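Side-chain contacts in BexL (Amycolatopsis orientalis, PDB 4XRW), which probably catalyses aromatisation and cyclisation of a polyketide intermediate, as a di-domain aromatase/cyclase of the BE-7585A biosynthetic pathway: residues 45-48 and 49-52; 141-144 and 145-149; 149-152 and 153-157. All coordinates share one frame; numbering follows the deposited sequence.

Contact 1: residues 45-48 and 49-52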
ATOM      1  N   ALA A  45      -8.517   4.673  -0.901  1.00 24.22           N
ATOM      2  CA  ALA A  45      -7.277   5.107  -1.502  1.00 25.45           C
ATOM      3  C   ALA A  45      -6.237   5.326  -0.376  1.00 24.97           C
ATOM      4  O   ALA A  45      -5.018   5.270  -0.615  1.00 25.02           O
ATOM      5  CB  ALA A  45      -7.503   6.388  -2.319  1.00 25.68           C
ATOM      6  N   ASN A  46      -6.718   5.539   0.850  1.00 25.31           N
ATOM      7  CA  ASN A  46      -5.832   5.784   1.994  1.00 20.95           C
ATOM      8  C   ASN A  46      -5.330   4.531   2.707  1.00 22.02           C
ATOM      9  O   ASN A  46      -4.468   4.612   3.574  1.00 22.66           O
ATOM     10  CB  ASN A  46      -6.517   6.646   3.039  1.00 21.85           C
ATOM     11  CG  ASN A  46      -6.832   8.024   2.526  1.00 28.66           C
ATOM     12  OD1 ASN A  46      -5.922   8.789   2.210  1.00 30.48           O
ATOM     13  ND2 ASN A  46      -8.118   8.345   2.415  1.00 29.85           N
ATOM     14  N   TRP A  47      -5.886   3.376   2.389  1.00 19.58           N
ATOM     15  CA  TRP A  47      -5.564   2.210   3.201  1.00 20.32           C
ATOM     16  C   TRP A  47      -4.077   1.867   3.177  1.00 18.72           C
ATOM     17  O   TRP A  47      -3.553   1.512   4.209  1.00 19.77           O
ATOM     18  CB  TRP A  47      -6.367   1.007   2.751  1.00 17.93           C
ATOM     19  CG  TRP A  47      -7.797   0.996   3.277  1.00 21.24           C
ATOM     20  CD1 TRP A  47      -8.520   2.041   3.734  1.00 21.74           C
ATOM     21  CD2 TRP A  47      -8.636  -0.159   3.388  1.00 20.03           C
ATOM     22  NE1 TRP A  47      -9.792   1.612   4.124  1.00 19.46           N
ATOM     23  CE2 TRP A  47      -9.881   0.270   3.908  1.00 19.63           C
ATOM     24  CE3 TRP A  47      -8.458  -1.510   3.082  1.00 19.26           C
ATOM     25  CZ2 TRP A  47     -10.938  -0.610   4.113  1.00 26.22           C
ATOM     26  CZ3 TRP A  47      -9.495  -2.377   3.293  1.00 24.05           C
ATOM     27  CH2 TRP A  47     -10.726  -1.923   3.806  1.00 24.93           C
ATOM     28  N   PRO A  48      -3.417   1.960   2.004  1.00 21.09           N
ATOM     29  CA  PRO A  48      -1.997   1.547   2.041  1.00 17.65           C
ATOM     30  C   PRO A  48      -1.179   2.402   3.013  1.00 22.44           C
ATOM     31  O   PRO A  48      -0.157   1.950   3.551  1.00 22.74           O
ATOM     32  CB  PRO A  48      -1.546   1.714   0.582  1.00 22.77           C
ATOM     33  CG  PRO A  48      -2.829   1.392  -0.205  1.00 20.70           C
ATOM     34  CD  PRO A  48      -3.890   2.155   0.616  1.00 21.09           C
ATOM     35  N   ARG A  49      -1.632   3.633   3.263  1.00 20.87           N
ATOM     36  CA  ARG A  49      -0.875   4.508   4.158  1.00 22.84           C
ATOM     37  C   ARG A  49      -1.096   4.207   5.621  1.00 25.90           C
ATOM     38  O   ARG A  49      -0.236   4.510   6.441  1.00 25.33           O
ATOM     39  CB  ARG A  49      -1.235   5.990   3.921  1.00 28.99           C
ATOM     40  CG  ARG A  49      -1.351   6.411   2.484  1.00 46.17           C
ATOM     41  CD  ARG A  49      -1.787   7.877   2.385  1.00 42.41           C
ATOM     42  NE  ARG A  49      -1.682   8.358   1.012  1.00 51.77           N
ATOM     43  CZ  ARG A  49      -1.466   9.622   0.670  1.00 48.70           C
ATOM     44  NH1 ARG A  49      -1.328  10.559   1.604  1.00 47.57           N
ATOM     45  NH2 ARG A  49      -1.378   9.947  -0.615  1.00 57.48           N
ATOM     46  N   ILE A  50      -2.256   3.643   5.965  1.00 25.56           N
ATOM     47  CA  ILE A  50      -2.620   3.411   7.372  1.00 23.14           C
ATOM     48  C   ILE A  50      -2.679   1.950   7.795  1.00 26.21           C
ATOM     49  O   ILE A  50      -2.630   1.645   9.001  1.00 26.85           O
ATOM     50  CB  ILE A  50      -3.987   4.032   7.703  1.00 27.62           C
ATOM     51  CG1 ILE A  50      -5.111   3.403   6.880  1.00 27.07           C
ATOM     52  CG2 ILE A  50      -3.937   5.491   7.431  1.00 27.83           C
ATOM     53  CD1 ILE A  50      -6.529   3.741   7.392  1.00 30.39           C
ATOM     54  N   PHE A  51      -2.842   1.052   6.820  1.00 22.63           N
ATOM     55  CA  PHE A  51      -2.728  -0.399   7.047  1.00 20.72           C
ATOM     56  C   PHE A  51      -1.489  -0.953   6.341  1.00 21.62           C
ATOM     57  O   PHE A  51      -1.513  -1.188   5.136  1.00 21.79           O
ATOM     58  CB  PHE A  51      -3.982  -1.131   6.546  1.00 25.51           C
ATOM     59  CG  PHE A  51      -5.257  -0.658   7.208  1.00 27.54           C
ATOM     60  CD1 PHE A  51      -5.447  -0.810   8.570  1.00 32.20           C
ATOM     61  CD2 PHE A  51      -6.249  -0.061   6.472  1.00 26.04           C
ATOM     62  CE1 PHE A  51      -6.598  -0.363   9.175  1.00 28.62           C
ATOM     63  CE2 PHE A  51      -7.437   0.379   7.086  1.00 30.04           C
ATOM     64  CZ  PHE A  51      -7.594   0.229   8.431  1.00 32.38           C
ATOM     65  N   PRO A  52      -0.417  -1.210   7.080  1.00 24.70           N
ATOM     66  CA  PRO A  52       0.824  -1.624   6.404  1.00 22.25           C
ATOM     67  C   PRO A  52       0.698  -2.834   5.467  1.00 22.78           C
ATOM     68  O   PRO A  52       1.356  -2.808   4.439  1.00 22.01           O
ATOM     69  CB  PRO A  52       1.767  -1.916   7.578  1.00 27.27           C
ATOM     70  CG  PRO A  52       1.306  -0.954   8.632  1.00 30.70           C
ATOM     71  CD  PRO A  52      -0.191  -0.947   8.517  1.00 26.73           C
TER

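Contact 2: residues 141-144 and 145-149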
ATOM      1  N   LEU A 141     -13.293 -22.551  16.490  1.00 26.01           N
ATOM      2  CA  LEU A 141     -13.791 -21.280  16.958  1.00 23.44           C
ATOM      3  C   LEU A 141     -12.775 -20.621  17.909  1.00 25.38           C
ATOM      4  O   LEU A 141     -12.561 -19.418  17.852  1.00 23.63           O
ATOM      5  CB  LEU A 141     -15.154 -21.456  17.631  1.00 27.76           C
ATOM      6  CG  LEU A 141     -15.904 -20.185  18.047  1.00 34.43           C
ATOM      7  CD1 LEU A 141     -16.110 -19.233  16.892  1.00 34.27           C
ATOM      8  CD2 LEU A 141     -17.246 -20.534  18.652  1.00 43.16           C
ATOM      9  N   ALA A 142     -12.101 -21.413  18.724  1.00 30.99           N
ATOM     10  CA  ALA A 142     -11.022 -20.892  19.589  1.00 25.28           C
ATOM     11  C   ALA A 142      -9.844 -20.354  18.792  1.00 26.66           C
ATOM     12  O   ALA A 142      -9.218 -19.344  19.139  1.00 26.31           O
ATOM     13  CB  ALA A 142     -10.539 -22.002  20.514  1.00 29.74           C
ATOM     14  N   TRP A 143      -9.497 -21.094  17.757  1.00 24.18           N
ATOM     15  CA  TRP A 143      -8.460 -20.690  16.832  1.00 22.99           C
ATOM     16  C   TRP A 143      -8.798 -19.340  16.188  1.00 25.58           C
ATOM     17  O   TRP A 143      -7.948 -18.439  16.094  1.00 22.49           O
ATOM     18  CB  TRP A 143      -8.309 -21.771  15.788  1.00 25.80           C
ATOM     19  CG  TRP A 143      -7.198 -21.597  14.912  1.00 24.92           C
ATOM     20  CD1 TRP A 143      -5.965 -22.132  15.059  1.00 25.72           C
ATOM     21  CD2 TRP A 143      -7.181 -20.852  13.699  1.00 25.09           C
ATOM     22  NE1 TRP A 143      -5.179 -21.783  13.997  1.00 30.40           N
ATOM     23  CE2 TRP A 143      -5.898 -20.989  13.152  1.00 26.67           C
ATOM     24  CE3 TRP A 143      -8.137 -20.102  13.009  1.00 28.97           C
ATOM     25  CZ2 TRP A 143      -5.531 -20.389  11.955  1.00 31.83           C
ATOM     26  CZ3 TRP A 143      -7.771 -19.491  11.826  1.00 34.59           C
ATOM     27  CH2 TRP A 143      -6.475 -19.641  11.311  1.00 25.18           C
ATOM     28  N   ILE A 144     -10.036 -19.199  15.721  1.00 21.59           N
ATOM     29  CA  ILE A 144     -10.453 -17.940  15.138  1.00 22.51           C
ATOM     30  C   ILE A 144     -10.356 -16.832  16.159  1.00 22.82           C
ATOM     31  O   ILE A 144      -9.923 -15.739  15.867  1.00 21.95           O
ATOM     32  CB  ILE A 144     -11.915 -17.985  14.611  1.00 23.52           C
ATOM     33  CG1 ILE A 144     -12.027 -19.018  13.529  1.00 19.35           C
ATOM     34  CG2 ILE A 144     -12.338 -16.623  14.091  1.00 22.16           C
ATOM     35  CD1 ILE A 144     -13.465 -19.353  13.194  1.00 26.19           C
ATOM     36  N   ASP A 145     -10.806 -17.116  17.370  1.00 21.68           N
ATOM     37  CA  ASP A 145     -10.807 -16.117  18.428  1.00 25.78           C
ATOM     38  C   ASP A 145      -9.416 -15.541  18.668  1.00 20.99           C
ATOM     39  O   ASP A 145      -9.255 -14.335  18.776  1.00 24.72           O
ATOM     40  CB  ASP A 145     -11.345 -16.732  19.706  1.00 25.40           C
ATOM     41  CG  ASP A 145     -11.914 -15.720  20.603  1.00 36.44           C
ATOM     42  OD1 ASP A 145     -13.143 -15.461  20.489  1.00 41.08           O
ATOM     43  OD2 ASP A 145     -11.113 -15.154  21.369  1.00 35.32           O
ATOM     44  N   ARG A 146      -8.411 -16.404  18.703  1.00 26.56           N
ATOM     45  CA  ARG A 146      -7.056 -15.970  18.939  1.00 23.52           C
ATOM     46  C   ARG A 146      -6.523 -15.186  17.759  1.00 22.98           C
ATOM     47  O   ARG A 146      -5.786 -14.221  17.926  1.00 25.12           O
ATOM     48  CB  ARG A 146      -6.146 -17.170  19.240  1.00 29.22           C
ATOM     49  CG  ARG A 146      -6.375 -17.733  20.650  1.00 32.92           C
ATOM     50  CD  ARG A 146      -5.274 -18.686  21.091  1.00 34.91           C
ATOM     51  NE  ARG A 146      -5.272 -19.847  20.224  1.00 40.45           N
ATOM     52  CZ  ARG A 146      -5.947 -20.964  20.447  1.00 34.53           C
ATOM     53  NH1 ARG A 146      -6.666 -21.133  21.557  1.00 38.11           N
ATOM     54  NH2 ARG A 146      -5.888 -21.928  19.554  1.00 33.35           N
ATOM     55  N   ALA A 147      -6.916 -15.615  16.568  1.00 22.20           N
ATOM     56  CA  ALA A 147      -6.506 -14.956  15.339  1.00 22.74           C
ATOM     57  C   ALA A 147      -7.040 -13.539  15.285  1.00 19.81           C
ATOM     58  O   ALA A 147      -6.302 -12.615  14.947  1.00 20.96           O
ATOM     59  CB  ALA A 147      -6.986 -15.759  14.138  1.00 21.71           C
ATOM     60  N   VAL A 148      -8.333 -13.381  15.560  1.00 20.53           N
ATOM     61  CA  VAL A 148      -8.976 -12.079  15.551  1.00 22.92           C
ATOM     62  C   VAL A 148      -8.335 -11.173  16.599  1.00 26.27           C
ATOM     63  O   VAL A 148      -8.050  -9.989  16.332  1.00 23.03           O
ATOM     64  CB  VAL A 148     -10.499 -12.203  15.784  1.00 20.46           C
ATOM     65  CG1 VAL A 148     -11.152 -10.829  16.028  1.00 23.86           C
ATOM     66  CG2 VAL A 148     -11.145 -12.917  14.627  1.00 22.17           C
ATOM     67  N   ASP A 149      -8.052 -11.731  17.769  1.00 23.79           N
ATOM     68  CA  ASP A 149      -7.439 -10.933  18.848  1.00 24.08           C
ATOM     69  C   ASP A 149      -6.056 -10.408  18.474  1.00 25.64           C
ATOM     70  O   ASP A 149      -5.772  -9.222  18.636  1.00 25.84           O
ATOM     71  CB  ASP A 149      -7.346 -11.742  20.133  1.00 23.41           C
ATOM     72  CG  ASP A 149      -6.738 -10.931  21.274  1.00 35.62           C
ATOM     73  OD1 ASP A 149      -7.334  -9.903  21.637  1.00 32.33           O
ATOM     74  OD2 ASP A 149      -5.652 -11.290  21.765  1.00 38.56           O
TER

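Contact 3: residues 149-152 and 153-157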
ATOM      1  N   ASP A 149      -8.052 -11.731  17.769  1.00 23.79           N
ATOM      2  CA  ASP A 149      -7.439 -10.933  18.848  1.00 24.08           C
ATOM      3  C   ASP A 149      -6.056 -10.408  18.474  1.00 25.64           C
ATOM      4  O   ASP A 149      -5.772  -9.222  18.636  1.00 25.84           O
ATOM      5  CB  ASP A 149      -7.346 -11.742  20.133  1.00 23.41           C
ATOM      6  CG  ASP A 149      -6.738 -10.931  21.274  1.00 35.62           C
ATOM      7  OD1 ASP A 149      -7.334  -9.903  21.637  1.00 32.33           O
ATOM      8  OD2 ASP A 149      -5.652 -11.290  21.765  1.00 38.56           O
ATOM      9  N   THR A 150      -5.207 -11.318  18.024  1.00 26.02           N
ATOM     10  CA  THR A 150      -3.869 -11.020  17.541  1.00 27.38           C
ATOM     11  C   THR A 150      -3.935  -9.994  16.394  1.00 30.95           C
ATOM     12  O   THR A 150      -3.281  -8.941  16.426  1.00 26.97           O
ATOM     13  CB  THR A 150      -3.178 -12.321  17.062  1.00 30.40           C
ATOM     14  OG1 THR A 150      -2.982 -13.207  18.179  1.00 32.15           O
ATOM     15  CG2 THR A 150      -1.835 -12.033  16.405  1.00 33.34           C
ATOM     16  N   ASN A 151      -4.755 -10.276  15.385  1.00 25.32           N
ATOM     17  CA  ASN A 151      -4.809  -9.372  14.248  1.00 23.20           C
ATOM     18  C   ASN A 151      -5.386  -8.002  14.585  1.00 22.31           C
ATOM     19  O   ASN A 151      -4.863  -6.990  14.127  1.00 27.66           O
ATOM     20  CB  ASN A 151      -5.610  -9.998  13.105  1.00 26.95           C
ATOM     21  CG  ASN A 151      -5.386  -9.279  11.809  1.00 40.68           C
ATOM     22  OD1 ASN A 151      -4.332  -9.428  11.187  1.00 39.81           O
ATOM     23  ND2 ASN A 151      -6.344  -8.445  11.416  1.00 42.53           N
ATOM     24  N   SER A 152      -6.457  -7.960  15.382  1.00 23.56           N
ATOM     25  CA  SER A 152      -7.102  -6.697  15.732  1.00 24.59           C
ATOM     26  C   SER A 152      -6.174  -5.800  16.523  1.00 26.71           C
ATOM     27  O   SER A 152      -6.143  -4.606  16.301  1.00 25.57           O
ATOM     28  CB  SER A 152      -8.379  -6.915  16.533  1.00 27.85           C
ATOM     29  OG  SER A 152      -9.350  -7.593  15.770  1.00 29.20           O
ATOM     30  N   ARG A 153      -5.417  -6.372  17.454  1.00 24.48           N
ATOM     31  CA  ARG A 153      -4.497  -5.570  18.246  1.00 24.59           C
ATOM     32  C   ARG A 153      -3.370  -4.992  17.406  1.00 28.37           C
ATOM     33  O   ARG A 153      -3.010  -3.824  17.567  1.00 27.13           O
ATOM     34  CB  ARG A 153      -3.916  -6.404  19.386  1.00 30.89           C
ATOM     35  CG  ARG A 153      -4.922  -6.740  20.471  1.00 32.45           C
ATOM     36  CD  ARG A 153      -4.300  -7.691  21.492  1.00 36.65           C
ATOM     37  NE  ARG A 153      -5.273  -8.033  22.516  1.00 41.04           N
ATOM     38  CZ  ARG A 153      -5.686  -7.185  23.458  1.00 52.39           C
ATOM     39  NH1 ARG A 153      -5.201  -5.948  23.512  1.00 52.84           N
ATOM     40  NH2 ARG A 153      -6.581  -7.571  24.357  1.00 57.57           N
ATOM     41  N   SER A 154      -2.822  -5.791  16.492  1.00 29.75           N
ATOM     42  CA  SER A 154      -1.718  -5.316  15.675  1.00 28.88           C
ATOM     43  C   SER A 154      -2.225  -4.277  14.668  1.00 27.42           C
ATOM     44  O   SER A 154      -1.541  -3.304  14.398  1.00 27.14           O
ATOM     45  CB  SER A 154      -1.015  -6.484  14.972  1.00 32.06           C
ATOM     46  OG  SER A 154      -1.894  -7.215  14.144  1.00 41.85           O
ATOM     47  N   GLU A 155      -3.427  -4.482  14.130  1.00 27.66           N
ATOM     48  CA  GLU A 155      -4.028  -3.549  13.196  1.00 27.38           C
ATOM     49  C   GLU A 155      -4.282  -2.197  13.844  1.00 26.15           C
ATOM     50  O   GLU A 155      -3.989  -1.167  13.249  1.00 27.41           O
ATOM     51  CB  GLU A 155      -5.338  -4.133  12.637  1.00 29.83           C
ATOM     52  CG  GLU A 155      -6.118  -3.233  11.748  1.00 36.54           C
ATOM     53  CD  GLU A 155      -7.163  -3.986  10.931  1.00 45.17           C
ATOM     54  OE1 GLU A 155      -8.197  -4.412  11.501  1.00 40.80           O
ATOM     55  OE2 GLU A 155      -6.934  -4.153   9.715  1.00 50.12           O
ATOM     56  N   LEU A 156      -4.836  -2.195  15.057  1.00 25.23           N
ATOM     57  CA  LEU A 156      -5.140  -0.932  15.744  1.00 25.26           C
ATOM     58  C   LEU A 156      -3.852  -0.201  16.140  1.00 26.59           C
ATOM     59  O   LEU A 156      -3.766   1.028  16.066  1.00 25.86           O
ATOM     60  CB  LEU A 156      -6.006  -1.181  16.987  1.00 23.88           C
ATOM     61  CG  LEU A 156      -7.485  -1.458  16.734  1.00 25.26           C
ATOM     62  CD1 LEU A 156      -8.270  -1.641  18.036  1.00 30.92           C
ATOM     63  CD2 LEU A 156      -8.085  -0.328  15.895  1.00 32.49           C
ATOM     64  N   ALA A 157      -2.842  -0.951  16.563  1.00 26.77           N
ATOM     65  CA  ALA A 157      -1.575  -0.329  16.935  1.00 27.42           C
ATOM     66  C   ALA A 157      -0.919   0.334  15.718  1.00 32.16           C
ATOM     67  O   ALA A 157      -0.410   1.442  15.807  1.00 31.18           O
ATOM     68  CB  ALA A 157      -0.659  -1.338  17.522  1.00 30.11           C
TER
HETATM   69  O   HOH W   1      -8.419  -7.486  12.792  1.00 42.70           O

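Contact 1: residues 45-48 and 49-52
W47 and F51 share one first torsion, CG anti to the carbonyl carbon, and with three residues between them this brings the two rings together edge to face. The phenyl rim points at the indole: CD2 of F51 lies 3.7 Å from CG of W47, and CE2 of F51 sits over the same indole face. The five-membered ring of W47 and the ring of F51 have centroids 5.0 Å apart and planes at 82°, a T-shaped pair. I50 comes in beside them, its CG1 over one face of the F51 ring, put there by a chi1 of 62° that sets this branch between the backbone N and the carbonyl carbon. W47 and I50 lie on the short helix 47-50 and F51 just past it; in the helix-grip fold this helix follows helix 34-42 and precedes strand 54-59. F51 is where the backbone leaves helical geometry, yet its N still donates to O of W47 at 2.7 Å with an N-H...O angle of 165°; that oxygen also accepts from I50 N at 3.1 Å, from above the carbonyl plane. One residue earlier, O of N46 accepts from R49 N at 3.0 Å, an i to i+3 bond. The indole NE1 is taken up by the backbone O of V41, which would limit the ring's rotation, while I69 and I71 of strand 67-73 also touch the indole. With an alanine in place of W47, the edge of F51 would probably lose the face it packs on and V41 O its indole donor. R49 runs out extended from CG to NE and reaches V166 at the end of helix 138-166.

Contact 2: residues 141-144 and 145-149
The long helix 138-166, which the seven-stranded sheet grips in this helix-grip domain, carries the contact near its N-terminal end, where I144 and V148 meet one turn apart. CG2 of I144 lies 3.9 Å from CG2 of V148, and the two side chains cross at a slant. CG2 of I144 stands anti to the backbone N, whereas in V148 a chi1 of 170° gives that place to CG1 and leaves CG2 beside the backbone N, turned back to its neighbour. The same V148 methyl comes within 3.3 Å of the carbonyl O of I144, which takes the N-H of V148 at 2.9 Å and 170°, close to straight. This is the buried side of the helix in the sheet's grip: both side chains reach M109 on strand 106-117, and strand 123-133 offers Y131 and A133 to I144 and H129 to V148. On another side R146 bends at chi3 (-64°) and folds back over the preceding turn. Its guanidinium is laid flat above O of A142, which sits 3.8 Å from the plane and over its centre, while NH1 of R146 passes CB of A142 at 4.1 Å. The oxygen of A142 is bonded to R146 N at 3.1 Å, so one residue meets it with both backbone N-H and side-chain plane. D145 N donates to O of L141 at 2.9 Å. The carboxylate of D145 turns from the helix to Y131, with OD1 hydrogen-bonded to the tyrosine hydroxyl and salt-bridged to R22, two partners that tie this turn to the neighbouring strands.

Contact 3: residues 149-152 and 153-157
Regular i to i+4 bonds run through residues 149-157, R153 N to D149 O at 3.1 Å and E155 N to N151 O at 2.9 Å among them. D149 and R153 add a side-chain salt bridge one turn apart. R153 stretches from CG to NE, and NE donates to OD1 of D149 at 2.9 Å, meeting it on the syn side but tilted out of the carboxylate plane; a weak second bond goes to OD2. The carboxylate and guanidinium planes stand 78° apart, so this is a grip through NE rather than a flat, paired one. H26 of strand 22-30 also donates to OD1, which would probably favour the charged carboxylate. The hydroxyl of S154 lies 3.0 Å from O of N151 and 3.2 Å from O of T150, with one proton between two acceptors. A water joins three side chains: it accepts from ND2 of N151 at 2.7 Å, donates to OG of S152 at 3.1 Å and gives a weak bond to OE1 of E155. OG of S152 is also bonded to O of V148. L127 and W113 touch E155, whose OE2 weakly bonds a MES molecule, consistent with the pocket that the sheet and long helix enclose in a helix-grip fold.

How the contacts relate
All three contacts belong to the N-terminal of the two cyclase-like domains. Contacts 2 and 3 lie on successive lengths of helix 138-166, their centres 12 Å apart, and they share D149, where one range ends and the other begins. Contact 1 sits on a separate short helix, yet it touches contact 3: CD1 of F51 packs against OE2 of E155 at 3.8 Å. The bound MES, probably from the crystallisation liquor, lies beside both, about 3 Å from the side chains of W47 and of E155, so these two contacts line a site that is probably part of the domain's ligand pocket. Contact 2 stays farther along the helix, its nearest atoms about 12 Å from contact 1.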